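Local coordinates for hypothetical protein Atu2648 (Agrobacterium tumefaciens str. C58, PDB 1ZCE) that is of unknown function but adopts an EVE domain fold, akin to the ASCH and PUA domains, and so may bind RNA or modified nucleic-acid bases, at residues V98-V103 and S113-M118; E27-V32 and L120-V125; E129-C134 and A140-S145; K104-L109 and C134-L139. All blocks are in the same frame, centred on the assembly; numbering follows the deposited sequence.

Interaction 1 of 4, residues V98-V103 and S113-M118; sequences VSLKDV and SLVTSM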
loop_
_atom_site.group_PDB
_atom_site.type_symbol
_atom_site.label_atom_id
_atom_site.label_comp_id
_atom_site.label_asym_id
_atom_site.label_seq_id
_atom_site.Cartn_x
_atom_site.Cartn_y
_atom_site.Cartn_z
ATOM N N VAL A 98 3.557 -11.613 5.003
ATOM C CA VAL A 98 3.389 -11.370 6.433
ATOM C C VAL A 98 1.923 -11.255 6.836
ATOM O O VAL A 98 1.220 -10.333 6.421
ATOM C CB VAL A 98 4.139 -10.082 6.841
ATOM C CG1 VAL A 98 4.073 -9.889 8.340
ATOM C CG2 VAL A 98 5.585 -10.152 6.364
ATOM N N SER A 99 1.471 -12.193 7.662
ATOM C CA SER A 99 0.081 -12.209 8.106
ATOM C C SER A 99 -0.231 -11.120 9.122
ATOM O O SER A 99 0.641 -10.667 9.866
ATOM C CB SER A 99 -0.264 -13.566 8.721
ATOM O OG SER A 99 0.393 -13.729 9.966
ATOM N N LEU A 100 -1.495 -10.714 9.149
ATOM C CA LEU A 100 -1.960 -9.700 10.078
ATOM C C LEU A 100 -1.743 -10.213 11.497
ATOM O O LEU A 100 -1.421 -9.445 12.406
ATOM C CB LEU A 100 -3.447 -9.424 9.853
ATOM C CG LEU A 100 -4.111 -8.441 10.820
ATOM C CD1 LEU A 100 -3.503 -7.059 10.650
ATOM C CD2 LEU A 100 -5.608 -8.406 10.557
ATOM N N LYS A 101 -1.924 -11.519 11.677
ATOM C CA LYS A 101 -1.745 -12.142 12.982
ATOM C C LYS A 101 -0.327 -11.906 13.490
ATOM O O LYS A 101 -0.130 -11.518 14.643
ATOM C CB LYS A 101 -2.023 -13.643 12.892
ATOM C CG LYS A 101 -1.877 -14.383 14.213
ATOM C CD LYS A 101 -2.292 -15.839 14.068
ATOM C CE LYS A 101 -2.147 -16.595 15.377
ATOM N NZ LYS A 101 -0.733 -16.639 15.841
ATOM N N ASP A 102 0.661 -12.139 12.633
ATOM C CA ASP A 102 2.046 -11.935 13.032
ATOM C C ASP A 102 2.334 -10.463 13.309
ATOM O O ASP A 102 3.097 -10.138 14.216
ATOM C CB ASP A 102 3.007 -12.472 11.966
ATOM C CG ASP A 102 3.026 -13.990 11.912
ATOM O OD1 ASP A 102 2.630 -14.625 12.909
ATOM O OD2 ASP A 102 3.451 -14.544 10.879
ATOM N N VAL A 103 1.724 -9.571 12.533
ATOM C CA VAL A 103 1.929 -8.141 12.737
ATOM C C VAL A 103 1.409 -7.730 14.115
ATOM O O VAL A 103 2.083 -7.006 14.853
ATOM C CB VAL A 103 1.218 -7.304 11.642
ATOM C CG1 VAL A 103 1.229 -5.827 12.015
ATOM C CG2 VAL A 103 1.919 -7.503 10.306
ATOM N N SER A 113 -0.613 1.772 11.613
ATOM C CA SER A 113 -1.970 2.075 11.179
ATOM C C SER A 113 -2.748 0.805 10.844
ATOM O O SER A 113 -3.950 0.715 11.094
ATOM C CB SER A 113 -1.935 2.998 9.959
ATOM O OG SER A 113 -3.238 3.418 9.594
ATOM N N LEU A 114 -2.060 -0.183 10.283
ATOM C CA LEU A 114 -2.705 -1.435 9.912
ATOM C C LEU A 114 -3.437 -2.095 11.075
ATOM O O LEU A 114 -4.462 -2.745 10.880
ATOM C CB LEU A 114 -1.669 -2.407 9.338
ATOM C CG LEU A 114 -2.179 -3.782 8.894
ATOM C CD1 LEU A 114 -3.183 -3.632 7.752
ATOM C CD2 LEU A 114 -1.006 -4.638 8.459
ATOM N N VAL A 115 -2.916 -1.928 12.285
ATOM C CA VAL A 115 -3.542 -2.531 13.457
ATOM C C VAL A 115 -4.339 -1.551 14.317
ATOM O O VAL A 115 -5.078 -1.967 15.208
ATOM C CB VAL A 115 -2.492 -3.226 14.352
ATOM C CG1 VAL A 115 -1.797 -4.333 13.573
ATOM C CG2 VAL A 115 -1.483 -2.213 14.855
ATOM N N THR A 116 -4.196 -0.257 14.055
ATOM C CA THR A 116 -4.911 0.749 14.835
ATOM C C THR A 116 -6.119 1.331 14.105
ATOM O O THR A 116 -7.133 1.650 14.727
ATOM C CB THR A 116 -3.978 1.910 15.243
ATOM O OG1 THR A 116 -3.510 2.589 14.071
ATOM C CG2 THR A 116 -2.789 1.381 16.030
ATOM N N SER A 117 -6.006 1.477 12.790
ATOM C CA SER A 117 -7.096 2.024 11.984
ATOM C C SER A 117 -7.971 0.901 11.438
ATOM O O SER A 117 -7.468 -0.080 10.898
ATOM C CB SER A 117 -6.526 2.846 10.828
ATOM O OG SER A 117 -5.738 3.919 11.313
HETATM N N MSE A 118 -9.283 1.048 11.576
HETATM C CA MSE A 118 -10.209 0.030 11.096
HETATM C C MSE A 118 -10.886 0.374 9.772
HETATM O O MSE A 118 -11.503 -0.489 9.148
HETATM C CB MSE A 118 -11.293 -0.230 12.149
HETATM C CG MSE A 118 -10.787 -0.824 13.456
HETATM SE SE MSE A 118 -9.939 -2.548 13.219
HETATM C CE MSE A 118 -8.105 -2.004 13.447
#
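Leu100 and Val103, on one side of helix 100-105, pack against Leu114 and Val115 of the short helix 113-116, and every contact between the two is apolar. Two close pairs carry it. The methyl CD1 of Leu100 rests on the branch carbon of its partner, 3.9 Å from Leu114 CG, while the two leucine side chains run obliquely to each other. One turn further along helix 100-105, Val103 meets Val115, the residue next to Leu114, methyl to methyl, with Val103 CG1 3.7 Å from Val115 CG1. In Val103 this methyl lies anti to the backbone N (chi1 170°), which carries it out toward the second helix. Lesser contacts run diagonally: Leu100 CD1 also reaches Val115 CG1 at 4.3 Å, so all four residues form one small cluster. Tyr53 of strand 49-54 touches both leucines, linking the cluster to the sheet.

The side-chain bonds of three serines lie inside their own segments. Ser99 is the N-cap of helix 100-105: its OG accepts from Asp102 N at 3.1 Å, with an N-H...O angle of 160°. At the other helix, the hydroxyls Ser113 OG and Ser117 OG lie 3.1 Å apart and share a hydrogen bond across the last turn.

This is ordinary helix-to-helix packing through aliphatic side chains, joining two short helices of the alpha-beta EVE fold in the connection between strands 84-99 and 122-125.

Interaction 2 of 4, residues E27-V32 and L120-V125; sequences EEWTGV and LSVQPV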
loop_
_atom_site.group_PDB
_atom_site.type_symbol
_atom_site.label_atom_id
_atom_site.label_comp_id
_atom_site.label_asym_id
_atom_site.label_seq_id
_atom_site.Cartn_x
_atom_site.Cartn_y
_atom_site.Cartn_z
ATOM N N GLU A 27 -1.346 0.652 -12.082
ATOM C CA GLU A 27 -2.789 0.619 -11.922
ATOM C C GLU A 27 -3.273 1.868 -11.197
ATOM O O GLU A 27 -2.735 2.237 -10.154
ATOM C CB GLU A 27 -3.185 -0.619 -11.115
ATOM C CG GLU A 27 -4.670 -0.742 -10.824
ATOM C CD GLU A 27 -5.477 -1.138 -12.042
ATOM O OE1 GLU A 27 -6.721 -1.207 -11.936
ATOM O OE2 GLU A 27 -4.873 -1.388 -13.105
ATOM N N GLU A 28 -4.287 2.520 -11.756
ATOM C CA GLU A 28 -4.862 3.707 -11.139
ATOM C C GLU A 28 -5.564 3.219 -9.877
ATOM O O GLU A 28 -6.359 2.277 -9.929
ATOM C CB GLU A 28 -5.878 4.355 -12.083
ATOM C CG GLU A 28 -6.428 5.672 -11.565
ATOM C CD GLU A 28 -7.563 6.225 -12.408
ATOM O OE1 GLU A 28 -8.035 7.338 -12.096
ATOM O OE2 GLU A 28 -7.988 5.552 -13.371
ATOM N N TRP A 29 -5.276 3.849 -8.741
ATOM C CA TRP A 29 -5.881 3.413 -7.486
ATOM C C TRP A 29 -7.245 4.057 -7.246
ATOM O O TRP A 29 -7.430 4.865 -6.335
ATOM C CB TRP A 29 -4.939 3.700 -6.315
ATOM C CG TRP A 29 -5.061 2.676 -5.241
ATOM C CD1 TRP A 29 -5.446 2.879 -3.950
ATOM C CD2 TRP A 29 -4.852 1.268 -5.382
ATOM N NE1 TRP A 29 -5.494 1.683 -3.275
ATOM C CE2 TRP A 29 -5.133 0.676 -4.132
ATOM C CE3 TRP A 29 -4.456 0.446 -6.446
ATOM C CZ2 TRP A 29 -5.034 -0.703 -3.914
ATOM C CZ3 TRP A 29 -4.356 -0.927 -6.232
ATOM C CH2 TRP A 29 -4.644 -1.486 -4.974
ATOM N N THR A 30 -8.204 3.653 -8.071
ATOM C CA THR A 30 -9.565 4.178 -8.036
ATOM C C THR A 30 -10.436 3.628 -6.916
ATOM O O THR A 30 -10.085 2.654 -6.257
ATOM C CB THR A 30 -10.287 3.870 -9.354
ATOM O OG1 THR A 30 -10.364 2.450 -9.524
ATOM C CG2 THR A 30 -9.530 4.463 -10.525
ATOM N N GLY A 31 -11.579 4.275 -6.707
ATOM C CA GLY A 31 -12.524 3.815 -5.706
ATOM C C GLY A 31 -12.361 4.289 -4.278
ATOM O O GLY A 31 -13.193 3.962 -3.433
ATOM N N VAL A 32 -11.308 5.041 -3.984
ATOM C CA VAL A 32 -11.119 5.532 -2.626
ATOM C C VAL A 32 -12.100 6.671 -2.378
ATOM O O VAL A 32 -12.103 7.665 -3.100
ATOM C CB VAL A 32 -9.672 6.018 -2.405
ATOM C CG1 VAL A 32 -9.542 6.680 -1.037
ATOM C CG2 VAL A 32 -8.715 4.840 -2.513
ATOM N N LEU A 120 -9.233 2.779 7.300
ATOM C CA LEU A 120 -8.324 3.454 6.384
ATOM C C LEU A 120 -7.762 2.470 5.358
ATOM O O LEU A 120 -7.034 1.545 5.720
ATOM C CB LEU A 120 -7.195 4.093 7.180
ATOM C CG LEU A 120 -6.346 5.076 6.383
ATOM C CD1 LEU A 120 -7.208 6.250 5.930
ATOM C CD2 LEU A 120 -5.198 5.565 7.247
ATOM N N SER A 121 -8.081 2.680 4.080
ATOM C CA SER A 121 -7.630 1.779 3.014
ATOM C C SER A 121 -6.243 2.099 2.465
ATOM O O SER A 121 -5.619 1.251 1.825
ATOM C CB SER A 121 -8.642 1.769 1.863
ATOM O OG SER A 121 -8.618 2.992 1.148
ATOM N N VAL A 122 -5.779 3.324 2.690
ATOM C CA VAL A 122 -4.451 3.759 2.250
ATOM C C VAL A 122 -3.866 4.393 3.503
ATOM O O VAL A 122 -4.389 5.391 4.016
ATOM C CB VAL A 122 -4.544 4.776 1.107
ATOM C CG1 VAL A 122 -3.144 5.156 0.646
ATOM C CG2 VAL A 122 -5.339 4.188 -0.043
ATOM N N GLN A 123 -2.773 3.810 3.985
ATOM C CA GLN A 123 -2.186 4.230 5.248
ATOM C C GLN A 123 -0.705 4.552 5.268
ATOM O O GLN A 123 0.054 4.140 4.392
ATOM C CB GLN A 123 -2.401 3.114 6.283
ATOM C CG GLN A 123 -3.781 2.476 6.280
ATOM C CD GLN A 123 -3.854 1.206 7.117
ATOM O OE1 GLN A 123 -4.942 0.740 7.448
ATOM N NE2 GLN A 123 -2.697 0.636 7.450
ATOM N N PRO A 124 -0.276 5.313 6.283
ATOM C CA PRO A 124 1.145 5.636 6.380
ATOM C C PRO A 124 1.791 4.435 7.085
ATOM O O PRO A 124 1.117 3.657 7.771
ATOM C CB PRO A 124 1.162 6.888 7.251
ATOM C CG PRO A 124 -0.001 6.676 8.152
ATOM C CD PRO A 124 -1.070 6.115 7.232
ATOM N N VAL A 125 3.092 4.289 6.887
ATOM C CA VAL A 125 3.873 3.228 7.508
ATOM C C VAL A 125 5.176 3.913 7.887
ATOM O O VAL A 125 5.806 4.535 7.037
ATOM C CB VAL A 125 4.178 2.075 6.508
ATOM C CG1 VAL A 125 5.100 1.049 7.157
ATOM C CG2 VAL A 125 2.887 1.398 6.057
HETATM O O HOH W 1 -6.709 0.859 -0.831
#
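A buried, mostly apolar contact with one water bridge joins the loop after edge strand 27-28 to the start of the other edge strand, 122-125, where Val122 meets Trp29 and Val32. The two strands lie at the two margins of the mixed sheet, yet their ends come together here in the interior of the domain. Val122 CG2 sits at the edge of the indole, near its plane, 4.1 Å from both Trp29 CD1 and Trp29 NE1. The same methyl faces Val32 CG2 at 4.2 Å, so one branch of Val122 serves both partners. With its other methyl anti to the backbone N (chi1 -178°), Val122 brings CG2 within reach of the indole edge and Val32 alike. Val32 CG2 also approaches Ser121 OG at 4.1 Å.

Trp29 is the centre of an inverse gamma turn, and its ring meets Tyr7 edge-to-face. Helix 35-42 covers Val32 through Ala37 and Met41.

A water in the plane of the indole accepts from Trp29 NE1 at 2.9 Å and donates to Ser121 O at 2.9 Å. It gives the buried indole N-H an acceptor and relays it to a main-chain carbonyl, so the only polar link between the segments is indirect.

Interaction 3 of 4, residues E129-C134 and A140-S145; sequences EYLEVC and ANPPKS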
loop_
_atom_site.group_PDB
_atom_site.type_symbol
_atom_site.label_atom_id
_atom_site.label_comp_id
_atom_site.label_asym_id
_atom_site.label_seq_id
_atom_site.Cartn_x
_atom_site.Cartn_y
_atom_site.Cartn_z
ATOM N N GLU A 129 8.589 0.599 10.828
ATOM C CA GLU A 129 7.541 -0.398 10.624
ATOM C C GLU A 129 7.767 -1.088 9.282
ATOM O O GLU A 129 7.635 -2.308 9.162
ATOM C CB GLU A 129 6.157 0.260 10.653
ATOM C CG GLU A 129 5.688 0.618 12.056
ATOM C CD GLU A 129 4.555 1.630 12.074
ATOM O OE1 GLU A 129 4.105 1.987 13.185
ATOM O OE2 GLU A 129 4.119 2.078 10.991
ATOM N N TYR A 130 8.123 -0.301 8.273
ATOM C CA TYR A 130 8.374 -0.839 6.945
ATOM C C TYR A 130 9.543 -1.823 6.966
ATOM O O TYR A 130 9.448 -2.927 6.431
ATOM C CB TYR A 130 8.654 0.307 5.967
ATOM C CG TYR A 130 9.035 -0.132 4.569
ATOM C CD1 TYR A 130 10.374 -0.150 4.161
ATOM C CD2 TYR A 130 8.060 -0.501 3.639
ATOM C CE1 TYR A 130 10.729 -0.508 2.865
ATOM C CE2 TYR A 130 8.408 -0.867 2.339
ATOM C CZ TYR A 130 9.742 -0.866 1.963
ATOM O OH TYR A 130 10.086 -1.213 0.678
ATOM N N LEU A 131 10.647 -1.428 7.590
ATOM C CA LEU A 131 11.810 -2.300 7.652
ATOM C C LEU A 131 11.537 -3.580 8.439
ATOM O O LEU A 131 12.022 -4.651 8.075
ATOM C CB LEU A 131 12.998 -1.549 8.263
ATOM C CG LEU A 131 13.535 -0.395 7.406
ATOM C CD1 LEU A 131 14.557 0.404 8.191
ATOM C CD2 LEU A 131 14.149 -0.938 6.126
ATOM N N GLU A 132 10.760 -3.473 9.512
ATOM C CA GLU A 132 10.447 -4.640 10.331
ATOM C C GLU A 132 9.536 -5.625 9.590
ATOM O O GLU A 132 9.785 -6.830 9.604
ATOM C CB GLU A 132 9.804 -4.194 11.646
ATOM C CG GLU A 132 9.394 -5.325 12.585
ATOM C CD GLU A 132 10.563 -6.121 13.148
ATOM O OE1 GLU A 132 10.305 -7.082 13.904
ATOM O OE2 GLU A 132 11.733 -5.801 12.849
ATOM N N VAL A 133 8.483 -5.125 8.950
ATOM C CA VAL A 133 7.589 -6.002 8.201
ATOM C C VAL A 133 8.382 -6.649 7.065
ATOM O O VAL A 133 8.219 -7.838 6.790
ATOM C CB VAL A 133 6.366 -5.222 7.645
ATOM C CG1 VAL A 133 5.573 -6.084 6.668
ATOM C CG2 VAL A 133 5.460 -4.807 8.803
ATOM N N CYS A 134 9.245 -5.877 6.409
ATOM C CA CYS A 134 10.057 -6.434 5.332
ATOM C C CYS A 134 10.952 -7.562 5.849
ATOM O O CYS A 134 11.053 -8.614 5.211
ATOM C CB CYS A 134 10.905 -5.345 4.669
ATOM S SG CYS A 134 9.975 -4.314 3.504
ATOM N N ALA A 140 15.772 -8.238 3.665
ATOM C CA ALA A 140 16.775 -7.539 4.464
ATOM C C ALA A 140 16.867 -6.062 4.088
ATOM O O ALA A 140 16.471 -5.196 4.864
ATOM C CB ALA A 140 18.129 -8.210 4.285
ATOM N N ASN A 141 17.395 -5.783 2.899
ATOM C CA ASN A 141 17.533 -4.413 2.399
ATOM C C ASN A 141 16.476 -4.180 1.326
ATOM O O ASN A 141 16.769 -4.220 0.133
ATOM C CB ASN A 141 18.925 -4.192 1.795
ATOM C CG ASN A 141 19.994 -3.991 2.848
ATOM O OD1 ASN A 141 19.918 -3.064 3.655
ATOM N ND2 ASN A 141 21.000 -4.856 2.845
ATOM N N PRO A 142 15.230 -3.912 1.745
ATOM C CA PRO A 142 14.108 -3.677 0.834
ATOM C C PRO A 142 14.180 -2.390 0.022
ATOM O O PRO A 142 15.004 -1.514 0.284
ATOM C CB PRO A 142 12.911 -3.684 1.777
ATOM C CG PRO A 142 13.467 -3.015 2.988
ATOM C CD PRO A 142 14.808 -3.710 3.144
ATOM N N PRO A 143 13.307 -2.268 -0.990
ATOM C CA PRO A 143 13.261 -1.079 -1.844
ATOM C C PRO A 143 13.053 0.158 -0.971
ATOM O O PRO A 143 12.303 0.113 0.005
ATOM C CB PRO A 143 12.062 -1.356 -2.745
ATOM C CG PRO A 143 12.104 -2.847 -2.893
ATOM C CD PRO A 143 12.375 -3.301 -1.476
ATOM N N LYS A 144 13.705 1.260 -1.324
ATOM C CA LYS A 144 13.593 2.482 -0.537
ATOM C C LYS A 144 12.839 3.605 -1.248
ATOM O O LYS A 144 12.833 3.689 -2.480
ATOM C CB LYS A 144 14.994 2.974 -0.146
ATOM C CG LYS A 144 15.847 1.925 0.558
ATOM C CD LYS A 144 15.278 1.546 1.920
ATOM C CE LYS A 144 16.021 0.355 2.523
ATOM N NZ LYS A 144 17.486 0.606 2.660
ATOM N N SER A 145 12.188 4.454 -0.455
ATOM C CA SER A 145 11.456 5.604 -0.981
ATOM C C SER A 145 12.454 6.747 -1.139
ATOM O O SER A 145 13.476 6.785 -0.448
ATOM C CB SER A 145 10.353 6.041 -0.012
ATOM O OG SER A 145 9.287 5.112 0.018
HETATM O O HOH W 2 14.145 -4.840 6.210
#
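Pro142 packs tightly against one flank of helix 127-136, where Tyr130, Leu131 and Cys134 all touch its ring. Cys134 SG lies 3.5 Å from Pro142 CB, and the same sulfur stands 3.8 Å above one face of the Tyr130 ring, offset toward the rim. Pro142 CG approaches Tyr130 CE1 at 3.7 Å, obliquely to the aromatic plane. From the outer side, Leu131 CD2 comes within 3.8 Å of Pro142 CG, the two side chains crossing at about a right angle. With CG anti to the backbone N (chi1 176°), Tyr130 sends its ring past the proline to the next residue: the phenol OH donates to Pro143 O at 2.7 Å. The donor is tilted 21° from the carbonyl plane, and the C=O...O angle is 136°.

In the EVE fold this helix lies against the sheet, and the segment 140-145 belongs to the C-terminal tail, which crosses the helix flank and is extended from Pro142 on. Tyr130 stacks on Tyr4 and also meets Phe51, while Pro143 reaches strands 60-73 and 84-99, so the tail is bound to helix and sheet alike.

Toward solvent the contact is looser. Lys144 merely brushes the helix, its CE 4.3 Å from Leu131 CD2, and its CB points away. At the beginning of the tail, Ala140 and Asn141 also direct their CB atoms away from the helix. There a water near Leu131 O and Ala140 O lies between the two backbones in place of side-chain packing.

Interaction 4 of 4, residues K104-L109 and C134-L139; sequences KANPKL and CRMGGL
Two cationic groups come close here: Lys108 NZ lies 3.6 Å from Arg135 NH1, the side chains crossing at about a right angle. Glu132, one turn before Arg135 in the same helix, makes salt bridges with both through OE2. Each long side chain is bent at chi3 (66° in Lys108, -67° in Arg135), which turns the two cationic ends toward the same carboxylate. OE2 lies beside the pair, within reach of both, and probably offsets part of the repulsion.

Next to this charged group, the SE of selenomethionine Met136 makes an apolar contact 3.9 Å from Leu109 CD1, the two side chains sliding past each other in opposite directions. Separately, Met136 SE packs closely on an amide, 3.5 Å from Asn106 ND2. That amide nitrogen has its polar partner in Glu132 OE1.

Both segments include turns that follow a helix. Asn106 forms an Asx turn, OD1 accepting from Lys108 N at 2.9 Å, which leaves the other end of the amide directed at helix 127-136. That helix closes in a Schellman motif with Gly138, at positive phi, as C-prime residue: Leu139 N donates to Cys134 O at 2.7 Å and Gly138 N to Arg135 O at 3.0 Å.

Leu109 is buried and also packs on Glu129 and Val133, whereas Lys108 and Arg135 lie at the surface. Met136 extends across to Asp102 of helix 100-105 and, on the sheet side, to Val98 of strand 84-99.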
loop_
_atom_site.group_PDB
_atom_site.type_symbol
_atom_site.label_atom_id
_atom_site.label_comp_id
_atom_site.label_asym_id
_atom_site.label_seq_id
_atom_site.Cartn_x
_atom_site.Cartn_y
_atom_site.Cartn_z
ATOM N N LYS A 104 0.215 -8.204 14.462
ATOM C CA LYS A 104 -0.391 -7.880 15.749
ATOM C C LYS A 104 0.385 -8.442 16.940
ATOM O O LYS A 104 0.253 -7.947 18.056
ATOM C CB LYS A 104 -1.839 -8.381 15.793
ATOM C CG LYS A 104 -2.785 -7.606 14.890
ATOM C CD LYS A 104 -4.222 -8.062 15.070
ATOM C CE LYS A 104 -5.180 -7.214 14.247
ATOM N NZ LYS A 104 -6.594 -7.613 14.482
ATOM N N ALA A 105 1.200 -9.464 16.697
ATOM C CA ALA A 105 1.985 -10.082 17.761
ATOM C C ALA A 105 3.347 -9.413 17.948
ATOM O O ALA A 105 4.049 -9.692 18.916
ATOM C CB ALA A 105 2.174 -11.566 17.469
ATOM N N ASN A 106 3.719 -8.529 17.027
ATOM C CA ASN A 106 5.009 -7.845 17.102
ATOM C C ASN A 106 4.899 -6.525 17.873
ATOM O O ASN A 106 4.277 -5.575 17.402
ATOM C CB ASN A 106 5.527 -7.571 15.690
ATOM C CG ASN A 106 6.984 -7.171 15.674
ATOM O OD1 ASN A 106 7.465 -6.505 16.589
ATOM N ND2 ASN A 106 7.696 -7.564 14.624
ATOM N N PRO A 107 5.529 -6.437 19.057
ATOM C CA PRO A 107 5.441 -5.191 19.826
ATOM C C PRO A 107 5.928 -3.934 19.105
ATOM O O PRO A 107 5.468 -2.834 19.397
ATOM C CB PRO A 107 6.260 -5.500 21.079
ATOM C CG PRO A 107 7.281 -6.466 20.585
ATOM C CD PRO A 107 6.463 -7.381 19.697
ATOM N N LYS A 108 6.852 -4.096 18.166
ATOM C CA LYS A 108 7.388 -2.957 17.427
ATOM C C LYS A 108 6.375 -2.381 16.439
ATOM O O LYS A 108 6.552 -1.273 15.927
ATOM C CB LYS A 108 8.656 -3.378 16.681
ATOM C CG LYS A 108 9.739 -3.926 17.601
ATOM C CD LYS A 108 10.869 -4.591 16.829
ATOM C CE LYS A 108 11.645 -3.593 15.988
ATOM N NZ LYS A 108 12.732 -4.265 15.225
ATOM N N LEU A 109 5.307 -3.128 16.186
ATOM C CA LEU A 109 4.288 -2.698 15.237
ATOM C C LEU A 109 2.960 -2.314 15.888
ATOM O O LEU A 109 1.957 -2.144 15.195
ATOM C CB LEU A 109 4.060 -3.808 14.205
ATOM C CG LEU A 109 5.309 -4.320 13.474
ATOM C CD1 LEU A 109 4.906 -5.415 12.501
ATOM C CD2 LEU A 109 6.003 -3.180 12.746
ATOM N N CYS A 134 9.245 -5.877 6.409
ATOM C CA CYS A 134 10.057 -6.434 5.332
ATOM C C CYS A 134 10.952 -7.562 5.849
ATOM O O CYS A 134 11.053 -8.614 5.211
ATOM C CB CYS A 134 10.905 -5.345 4.669
ATOM S SG CYS A 134 9.975 -4.314 3.504
ATOM N N ARG A 135 11.598 -7.350 6.995
ATOM C CA ARG A 135 12.453 -8.389 7.577
ATOM C C ARG A 135 11.632 -9.643 7.863
ATOM O O ARG A 135 12.055 -10.760 7.564
ATOM C CB ARG A 135 13.098 -7.911 8.883
ATOM C CG ARG A 135 14.390 -7.131 8.726
ATOM C CD ARG A 135 15.035 -6.919 10.089
ATOM N NE ARG A 135 14.239 -6.038 10.936
ATOM C CZ ARG A 135 14.304 -4.712 10.893
ATOM N NH1 ARG A 135 13.540 -3.987 11.693
ATOM N NH2 ARG A 135 15.148 -4.111 10.065
HETATM N N MSE A 136 10.461 -9.452 8.459
HETATM C CA MSE A 136 9.580 -10.569 8.772
HETATM C C MSE A 136 9.230 -11.300 7.485
HETATM O O MSE A 136 9.057 -12.517 7.482
HETATM C CB MSE A 136 8.295 -10.065 9.426
HETATM C CG MSE A 136 8.484 -9.430 10.791
HETATM SE SE MSE A 136 6.877 -8.529 11.353
HETATM C CE MSE A 136 5.805 -10.073 11.780
ATOM N N GLY A 137 9.133 -10.540 6.398
ATOM C CA GLY A 137 8.784 -11.108 5.109
ATOM C C GLY A 137 9.947 -11.599 4.270
ATOM O O GLY A 137 9.756 -11.963 3.109
ATOM N N GLY A 138 11.149 -11.599 4.839
ATOM C CA GLY A 138 12.311 -12.082 4.112
ATOM C C GLY A 138 13.091 -11.071 3.289
ATOM O O GLY A 138 13.900 -11.459 2.443
ATOM N N LEU A 139 12.861 -9.782 3.522
ATOM C CA LEU A 139 13.571 -8.740 2.784
ATOM C C LEU A 139 14.483 -7.907 3.680
ATOM O O LEU A 139 14.027 -6.983 4.357
ATOM C CB LEU A 139 12.584 -7.812 2.076
ATOM C CG LEU A 139 11.884 -8.359 0.832
ATOM C CD1 LEU A 139 10.965 -7.291 0.265
ATOM C CD2 LEU A 139 12.922 -8.770 -0.211
#

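Overall arrangement
Interactions 1, 3 and 4 form a continuous group, 1 and 3 each on the same side of the chain's centre as 4. Interaction 4 lies in the middle, its centre about 10 Å from the centres of interactions 1 and 3. It shares helix 100-105 with interaction 1 and helix 127-136, including Cys134, with interaction 3. Glu132 links interactions 3 and 4: its OE2 is 3.0 Å from Lys108 NZ. Val98 CG2 of interaction 1 touches Val133 O of interaction 3 at 3.5 Å. Interaction 2 lies deeper, its centre about 21 Å from that of interaction 4, but Val125 CG1 meets Tyr130 N of interaction 3 at 3.5 Å. Residues 113-118 pack on 120-125, joining interactions 1 and 2.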